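PDB 6KBC: CghA from Chaetomium globosum, which is a two-domain, strand-rich protein of the calycin clan that holds the ligand WK1 in a pocket in this model. Local coordinates for residues E238-L243 with S261-Y266; R304-Y309 with G324-F329; R344-W349 with V368-G373. All coordinates share one frame; numbering follows the deposited sequence.

Contact 1 (E238-L243 with S261-Y266); sequences EATDAL and SKPHKY
The open end of a beta-hairpin, strands 239-249 and 252-261, is fastened here just beside a classic beta bulge in which Thr-240 and Asp-241 both face Val-260. Ala-239 and Ser-261 form a non-hydrogen-bonded antiparallel pair, their CA atoms 3.9 Å apart and their side chains diverging. Beyond it, Lys-262 N donates to Glu-238 O at 2.9 Å. Thr-240 OG1 gives a hydrogen bond to Ser-261 O (2.7 Å), arriving from above the carbonyl plane; its chi1 of 50° puts OG1 between the backbone N and the carbonyl carbon. The chain of Lys-262 bends at chi2 (-74°), and its CD passes Thr-240 CG2 at 3.7 Å. Its NZ then bonds Ala-239 O at 2.8 Å, with Gly-236 O and Ser-394 O as further acceptors, so one ammonium gathers three backbone carbonyls. The carboxylate of Glu-238 meets the turn after the strand. OE1 uses its syn lone pair for a salt bridge to Lys-265 NZ (2.5 Å), while OE2 lies in the ring plane at the edge of His-264, 3.4 Å from NE2 in a weak hydrogen bond. Further along the same strand, Ala-242 touches the bound WK1. Within the turn, Lys-262 O takes two bonds from opposite faces of its plane, one from Lys-265 N and the other from Ser-261 OG at 2.8 Å.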
# COMPACT_ATOMS: atom_id res chain seq x y z
N GLU A 238 2.51 12.86 -12.13
CA GLU A 238 2.36 11.87 -13.17
C GLU A 238 0.98 11.20 -13.18
O GLU A 238 0.65 10.55 -14.18
CB GLU A 238 3.44 10.80 -13.03
CG GLU A 238 4.84 11.31 -13.38
CD GLU A 238 5.06 11.36 -14.88
OE1 GLU A 238 5.44 10.32 -15.46
OE2 GLU A 238 4.83 12.45 -15.48
N ALA A 239 0.18 11.32 -12.12
CA ALA A 239 -1.04 10.55 -11.98
C ALA A 239 -2.25 11.45 -11.74
O ALA A 239 -2.13 12.54 -11.17
CB ALA A 239 -0.94 9.54 -10.82
N THR A 240 -3.42 10.97 -12.17
CA THR A 240 -4.69 11.58 -11.76
C THR A 240 -5.47 10.69 -10.81
O THR A 240 -6.45 11.15 -10.21
CB THR A 240 -5.59 11.89 -12.97
OG1 THR A 240 -5.68 10.74 -13.82
CG2 THR A 240 -5.00 13.07 -13.77
N ASP A 241 -5.04 9.44 -10.63
CA ASP A 241 -5.79 8.48 -9.84
C ASP A 241 -4.83 7.42 -9.32
O ASP A 241 -4.00 6.91 -10.08
CB ASP A 241 -6.90 7.84 -10.67
CG ASP A 241 -8.06 7.35 -9.83
OD1 ASP A 241 -7.85 6.46 -8.98
OD2 ASP A 241 -9.19 7.88 -10.00
N ALA A 242 -4.95 7.09 -8.04
CA ALA A 242 -4.19 6.00 -7.46
C ALA A 242 -5.14 5.19 -6.60
O ALA A 242 -5.91 5.77 -5.83
CB ALA A 242 -3.00 6.51 -6.64
N LEU A 243 -5.13 3.88 -6.75
CA LEU A 243 -5.99 3.00 -5.96
C LEU A 243 -5.14 1.94 -5.29
O LEU A 243 -4.54 1.10 -5.97
CB LEU A 243 -7.05 2.34 -6.82
CG LEU A 243 -7.82 1.23 -6.08
CD1 LEU A 243 -8.65 1.82 -4.96
CD2 LEU A 243 -8.70 0.47 -7.07
N SER A 261 -2.62 7.81 -15.27
CA SER A 261 -1.70 8.93 -15.46
C SER A 261 -2.45 10.25 -15.64
O SER A 261 -3.69 10.32 -15.65
CB SER A 261 -0.81 8.67 -16.67
OG SER A 261 -1.50 9.00 -17.88
N LYS A 262 -1.67 11.32 -15.79
CA LYS A 262 -2.18 12.62 -16.21
C LYS A 262 -2.63 12.56 -17.68
O LYS A 262 -2.20 11.68 -18.43
CB LYS A 262 -1.08 13.67 -16.07
CG LYS A 262 -0.73 14.03 -14.64
CD LYS A 262 -1.77 14.88 -13.99
CE LYS A 262 -1.15 15.75 -12.91
NZ LYS A 262 -1.55 15.22 -11.57
N PRO A 263 -3.45 13.52 -18.12
CA PRO A 263 -3.82 13.57 -19.55
C PRO A 263 -2.64 13.77 -20.49
O PRO A 263 -2.75 13.41 -21.67
CB PRO A 263 -4.81 14.75 -19.65
CG PRO A 263 -4.63 15.54 -18.38
CD PRO A 263 -4.20 14.51 -17.33
N HIS A 264 -1.50 14.32 -20.04
CA HIS A 264 -0.40 14.49 -20.98
C HIS A 264 0.18 13.15 -21.41
O HIS A 264 0.85 13.08 -22.44
CB HIS A 264 0.70 15.41 -20.41
CG HIS A 264 1.48 14.82 -19.27
ND1 HIS A 264 1.22 15.14 -17.96
CD2 HIS A 264 2.54 13.97 -19.25
CE1 HIS A 264 2.06 14.49 -17.17
NE2 HIS A 264 2.87 13.77 -17.93
N LYS A 265 -0.11 12.07 -20.67
CA LYS A 265 0.19 10.73 -21.15
C LYS A 265 -1.07 9.94 -21.47
O LYS A 265 -1.03 8.70 -21.53
CB LYS A 265 1.05 9.96 -20.14
CG LYS A 265 2.47 10.49 -20.09
CD LYS A 265 3.22 9.95 -18.88
CE LYS A 265 4.72 9.97 -19.16
NZ LYS A 265 5.54 10.32 -17.96
N TYR A 266 -2.20 10.63 -21.66
CA TYR A 266 -3.42 10.02 -22.19
C TYR A 266 -4.02 9.00 -21.22
O TYR A 266 -4.56 7.98 -21.63
CB TYR A 266 -3.15 9.40 -23.57
CG TYR A 266 -2.42 10.38 -24.47
CD1 TYR A 266 -3.08 11.49 -24.99
CD2 TYR A 266 -1.07 10.23 -24.75
CE1 TYR A 266 -2.42 12.41 -25.81
CE2 TYR A 266 -0.39 11.16 -25.56
CZ TYR A 266 -1.07 12.24 -26.08
OH TYR A 266 -0.42 13.15 -26.88

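Contact 2 (R304-Y309 with G324-F329); sequences RTEKLY and GYRLEF
Thr-305 to Lys-307 and Tyr-325 to Leu-327 run side by side as neighbouring antiparallel strands of the C-terminal domain's sheet, with Glu-306 and Arg-326 as a hydrogen-bonded pair (Arg-326 N to Glu-306 O 2.8 Å). The face bearing Thr-305, Leu-327 and Tyr-325 is tightly packed against strands 239-249 and 252-261. There Thr-305 CG2 meets Leu-327 CD2 at 3.7 Å. Lys-307 lies alongside Tyr-325, pointing the same way: its CA sits over one face of the ring, and NZ donates to Tyr-325 OH at 2.8 Å. That ammonium also forms salt bridges with Asp-241 and Asp-320.

The other face, bearing Arg-304, Glu-306, Arg-326 and Glu-328, is polar: the Arg-304/Glu-328 pair is buried, whereas Glu-306 and Arg-326, where water 1 sits, are partly exposed. Arg-304 grips Glu-328 side-on, NE to OE2 and NH2 to OE1, both at 3.1 Å. The guanidinium keeps these oxygens near its own plane but meets them from above the carboxylate, the two planes being 73° apart. Arg-304 NH1 reaches Glu-306 OE2 at 2.9 Å and also Pro-291 O. Water 1 accepts from Arg-304 NH2 and Arg-326 NH1 and donates to Glu-306 OE2. Leu-308 CD2 lies 3.7 Å above the centre of the Arg-326 guanidinium, whose NE is salt-bridged to Asp-342. With Arg-304 bonded to both glutamates, and Arg-330 and Lys-338 also on Glu-328, both carboxylates are probably ionised.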
# COMPACT_ATOMS: atom_id res chain seq x y z
N ARG A 304 -9.18 -5.24 -13.89
CA ARG A 304 -9.93 -4.04 -14.22
C ARG A 304 -10.44 -3.43 -12.93
O ARG A 304 -11.06 -4.13 -12.12
CB ARG A 304 -11.09 -4.39 -15.16
CG ARG A 304 -11.94 -3.20 -15.59
CD ARG A 304 -12.96 -3.69 -16.57
NE ARG A 304 -13.87 -4.69 -16.00
CZ ARG A 304 -14.98 -4.38 -15.34
NH1 ARG A 304 -15.31 -3.11 -15.16
NH2 ARG A 304 -15.77 -5.34 -14.87
N THR A 305 -10.13 -2.16 -12.71
CA THR A 305 -10.64 -1.41 -11.56
C THR A 305 -11.71 -0.45 -12.07
O THR A 305 -11.44 0.35 -12.97
CB THR A 305 -9.52 -0.63 -10.88
OG1 THR A 305 -9.03 0.36 -11.81
CG2 THR A 305 -8.38 -1.58 -10.44
N GLU A 306 -12.92 -0.52 -11.51
CA GLU A 306 -14.01 0.33 -11.99
C GLU A 306 -14.68 1.00 -10.80
O GLU A 306 -15.15 0.31 -9.89
CB GLU A 306 -15.04 -0.46 -12.80
CG GLU A 306 -16.28 0.37 -13.11
CD GLU A 306 -17.31 -0.35 -13.96
OE1 GLU A 306 -18.01 0.33 -14.74
OE2 GLU A 306 -17.39 -1.60 -13.89
N LYS A 307 -14.72 2.32 -10.82
CA LYS A 307 -15.44 3.06 -9.78
C LYS A 307 -16.91 2.68 -9.83
O LYS A 307 -17.51 2.61 -10.91
CB LYS A 307 -15.27 4.57 -9.98
CG LYS A 307 -13.85 5.10 -9.78
CD LYS A 307 -13.70 6.45 -10.50
CE LYS A 307 -12.25 6.82 -10.68
NZ LYS A 307 -11.59 7.05 -9.36
N LEU A 308 -17.48 2.39 -8.65
CA LEU A 308 -18.89 2.04 -8.51
C LEU A 308 -19.64 3.25 -7.98
O LEU A 308 -19.16 3.92 -7.06
CB LEU A 308 -19.07 0.87 -7.54
CG LEU A 308 -18.53 -0.49 -8.00
CD1 LEU A 308 -18.71 -1.51 -6.90
CD2 LEU A 308 -19.25 -0.96 -9.25
N TYR A 309 -20.79 3.54 -8.58
CA TYR A 309 -21.63 4.64 -8.14
C TYR A 309 -23.01 4.20 -7.66
O TYR A 309 -23.68 4.97 -6.99
CB TYR A 309 -21.80 5.67 -9.27
CG TYR A 309 -20.47 6.24 -9.68
CD1 TYR A 309 -19.89 7.28 -8.97
CD2 TYR A 309 -19.76 5.69 -10.76
CE1 TYR A 309 -18.65 7.78 -9.33
CE2 TYR A 309 -18.53 6.20 -11.13
CZ TYR A 309 -17.98 7.24 -10.41
OH TYR A 309 -16.75 7.74 -10.75
N GLY A 324 -17.61 2.75 -3.98
CA GLY A 324 -16.69 1.63 -3.87
C GLY A 324 -16.03 1.40 -5.22
O GLY A 324 -16.08 2.24 -6.11
N TYR A 325 -15.42 0.23 -5.34
CA TYR A 325 -14.73 -0.15 -6.55
C TYR A 325 -15.10 -1.58 -6.89
O TYR A 325 -15.26 -2.42 -5.99
CB TYR A 325 -13.20 -0.07 -6.37
CG TYR A 325 -12.57 1.22 -6.86
CD1 TYR A 325 -12.19 1.37 -8.19
CD2 TYR A 325 -12.30 2.26 -5.97
CE1 TYR A 325 -11.59 2.55 -8.63
CE2 TYR A 325 -11.70 3.43 -6.39
CZ TYR A 325 -11.34 3.56 -7.73
OH TYR A 325 -10.74 4.72 -8.16
N ARG A 326 -15.22 -1.86 -8.17
CA ARG A 326 -15.28 -3.22 -8.66
C ARG A 326 -13.88 -3.61 -9.12
O ARG A 326 -13.21 -2.82 -9.79
CB ARG A 326 -16.28 -3.36 -9.81
CG ARG A 326 -16.29 -4.75 -10.46
CD ARG A 326 -17.57 -4.90 -11.28
NE ARG A 326 -18.72 -4.82 -10.38
CZ ARG A 326 -19.94 -4.39 -10.72
NH1 ARG A 326 -20.20 -4.03 -11.98
NH2 ARG A 326 -20.90 -4.34 -9.81
N LEU A 327 -13.44 -4.81 -8.72
CA LEU A 327 -12.19 -5.40 -9.17
C LEU A 327 -12.52 -6.65 -9.96
O LEU A 327 -13.08 -7.61 -9.40
CB LEU A 327 -11.27 -5.80 -8.01
CG LEU A 327 -10.76 -4.70 -7.09
CD1 LEU A 327 -9.79 -5.34 -6.07
CD2 LEU A 327 -10.10 -3.61 -7.90
N GLU A 328 -12.15 -6.67 -11.22
CA GLU A 328 -12.34 -7.85 -12.06
C GLU A 328 -10.96 -8.37 -12.43
O GLU A 328 -10.23 -7.72 -13.18
CB GLU A 328 -13.15 -7.51 -13.30
CG GLU A 328 -13.31 -8.65 -14.28
CD GLU A 328 -13.70 -8.10 -15.62
OE1 GLU A 328 -14.89 -8.15 -15.96
OE2 GLU A 328 -12.81 -7.57 -16.33
N PHE A 329 -10.60 -9.54 -11.90
CA PHE A 329 -9.33 -10.15 -12.24
C PHE A 329 -9.54 -11.14 -13.37
O PHE A 329 -10.54 -11.84 -13.41
CB PHE A 329 -8.73 -10.89 -11.03
CG PHE A 329 -8.14 -9.98 -10.01
CD1 PHE A 329 -6.81 -9.61 -10.08
CD2 PHE A 329 -8.92 -9.51 -8.96
CE1 PHE A 329 -6.26 -8.78 -9.11
CE2 PHE A 329 -8.38 -8.68 -7.99
CZ PHE A 329 -7.04 -8.32 -8.07
O HOH W 1 -18.45 -4.08 -14.58

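Contact 3 (R344-W349 with V368-G373); sequences RHHQAW and VVEVTG
Val-368 O receives two backbone N-H groups at a classic beta bulge of the C-terminal domain: His-346 N at 2.8 Å and Gln-347 N at 3.1 Å. The register slips by one where the chain turns a corner at Gln-347, between strands 338-346 and 348-353, while 363-375 continues past both. Antiparallel bonding flanks the bulge, Arg-344 with Glu-370 and Val-368 N to Gln-347 O.

Apolar contacts are slighter. Val-369 CG1 sits in the ring plane of His-345, 4.0 Å from CD2, and Gln-347 CB packs on Val-368 CB. Trp-349 CE3 approaches Val-368 CG2 at 4.4 Å; both side chains also pack on strand 60-69 of the N-terminal domain, the Trp-349 side chain about 7 Å from WK1.

Two waters link side chains. Water 2 accepts from Arg-344 NE (2.9 Å) and is hydrogen-bonded to Thr-372 OG1. Water 3 donates to Glu-370 OE1 at 3.0 Å and lies in the ring plane of His-346, weakly bonded to ND1.

The main polar partners lie outside: Asp-310 O and Asp-342 for Arg-344, Glu-390 for His-345, His-383 for Glu-370, and Trp-85 O for Gln-347. Backbone bonds therefore join the strands, while side-chain polarity largely goes to water and neighbouring elements.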
# COMPACT_ATOMS: atom_id res chain seq x y z
N ARG A 344 -17.18 -2.29 -1.33
CA ARG A 344 -18.07 -1.16 -1.06
C ARG A 344 -17.65 -0.47 0.22
O ARG A 344 -17.35 -1.13 1.22
CB ARG A 344 -19.54 -1.61 -1.02
CG ARG A 344 -19.95 -2.12 -2.39
CD ARG A 344 -21.38 -2.63 -2.43
NE ARG A 344 -21.72 -3.05 -3.79
CZ ARG A 344 -22.17 -2.22 -4.73
NH1 ARG A 344 -22.35 -0.93 -4.45
NH2 ARG A 344 -22.44 -2.69 -5.94
N HIS A 345 -17.61 0.86 0.16
CA HIS A 345 -17.17 1.69 1.27
C HIS A 345 -18.04 1.44 2.50
O HIS A 345 -19.24 1.77 2.49
CB HIS A 345 -17.23 3.16 0.90
CG HIS A 345 -16.33 3.53 -0.24
ND1 HIS A 345 -16.58 4.61 -1.06
CD2 HIS A 345 -15.18 2.97 -0.69
CE1 HIS A 345 -15.62 4.69 -1.97
NE2 HIS A 345 -14.76 3.72 -1.76
N HIS A 346 -17.44 0.88 3.54
CA HIS A 346 -18.15 0.57 4.77
C HIS A 346 -17.87 1.57 5.88
O HIS A 346 -18.79 1.99 6.58
CB HIS A 346 -17.77 -0.84 5.26
CG HIS A 346 -18.45 -1.22 6.53
ND1 HIS A 346 -19.77 -1.62 6.59
CD2 HIS A 346 -18.00 -1.22 7.81
CE1 HIS A 346 -20.10 -1.86 7.84
NE2 HIS A 346 -19.04 -1.63 8.61
N GLN A 347 -16.62 2.00 6.03
CA GLN A 347 -16.26 2.95 7.06
C GLN A 347 -15.30 3.95 6.46
O GLN A 347 -14.30 3.56 5.85
CB GLN A 347 -15.61 2.28 8.29
CG GLN A 347 -15.28 3.30 9.37
CD GLN A 347 -14.57 2.69 10.58
OE1 GLN A 347 -14.41 1.46 10.69
NE2 GLN A 347 -14.13 3.55 11.49
N ALA A 348 -15.60 5.23 6.66
CA ALA A 348 -14.71 6.30 6.23
C ALA A 348 -13.51 6.35 7.17
O ALA A 348 -13.65 6.64 8.36
CB ALA A 348 -15.44 7.64 6.24
N TRP A 349 -12.33 6.07 6.63
CA TRP A 349 -11.14 5.93 7.45
C TRP A 349 -10.36 7.23 7.51
O TRP A 349 -10.10 7.77 8.60
CB TRP A 349 -10.31 4.79 6.85
CG TRP A 349 -9.10 4.38 7.64
CD1 TRP A 349 -8.57 4.98 8.75
CD2 TRP A 349 -8.26 3.26 7.35
NE1 TRP A 349 -7.45 4.29 9.17
CE2 TRP A 349 -7.23 3.24 8.32
CE3 TRP A 349 -8.27 2.28 6.35
CZ2 TRP A 349 -6.24 2.27 8.33
CZ3 TRP A 349 -7.26 1.32 6.36
CH2 TRP A 349 -6.27 1.33 7.33
N VAL A 368 -12.43 1.34 5.00
CA VAL A 368 -12.64 -0.09 5.20
C VAL A 368 -13.77 -0.49 4.27
O VAL A 368 -14.82 0.16 4.24
CB VAL A 368 -12.99 -0.39 6.66
CG1 VAL A 368 -13.32 -1.87 6.82
CG2 VAL A 368 -11.86 0.04 7.59
N VAL A 369 -13.57 -1.55 3.49
CA VAL A 369 -14.56 -1.92 2.50
C VAL A 369 -15.12 -3.29 2.85
O VAL A 369 -14.41 -4.17 3.34
CB VAL A 369 -13.99 -1.93 1.06
CG1 VAL A 369 -13.70 -0.49 0.60
CG2 VAL A 369 -12.71 -2.78 1.03
N GLU A 370 -16.40 -3.47 2.56
CA GLU A 370 -17.00 -4.80 2.57
C GLU A 370 -16.86 -5.39 1.18
O GLU A 370 -17.08 -4.70 0.18
CB GLU A 370 -18.47 -4.71 2.97
CG GLU A 370 -19.10 -6.05 3.29
CD GLU A 370 -20.45 -5.88 3.96
OE1 GLU A 370 -20.88 -4.71 4.14
OE2 GLU A 370 -21.06 -6.90 4.35
N VAL A 371 -16.49 -6.66 1.11
CA VAL A 371 -16.10 -7.32 -0.14
C VAL A 371 -17.08 -8.45 -0.43
O VAL A 371 -17.35 -9.28 0.45
CB VAL A 371 -14.66 -7.85 -0.06
CG1 VAL A 371 -14.21 -8.46 -1.39
CG2 VAL A 371 -13.72 -6.73 0.38
N THR A 372 -17.59 -8.48 -1.65
CA THR A 372 -18.46 -9.55 -2.13
C THR A 372 -18.05 -9.95 -3.54
O THR A 372 -17.50 -9.13 -4.28
CB THR A 372 -19.94 -9.11 -2.11
OG1 THR A 372 -20.13 -8.08 -3.10
CG2 THR A 372 -20.35 -8.58 -0.75
N GLY A 373 -18.28 -11.21 -3.90
CA GLY A 373 -18.10 -11.64 -5.27
C GLY A 373 -17.52 -13.04 -5.41
O GLY A 373 -17.85 -13.93 -4.63
O HOH W 2 -21.84 -5.98 -3.83
O HOH W 3 -20.79 -1.79 3.45

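Overall arrangement
Following the chain from the N terminus, contact 1 comes first and closes the hairpin of strands 239-249 and 252-261. Contact 2 then closes a long connection, 310-323, that holds neither helix nor strand, and contact 3 brings strand 363-375 back onto the corner between 338-346 and 348-353. The three closures follow in series, neither nesting nor crossing, and all belong to the C-terminal domain. Contacts 1 and 2 meet where Leu-243 packs on Thr-305 and Tyr-325, and at the Asp-241 to Lys-307 bridge. Contacts 2 and 3 abut where Gly-324 N touches His-345 CE1, on adjacent strands. Contacts 1 and 3 do not touch, their centres about 25 Å apart.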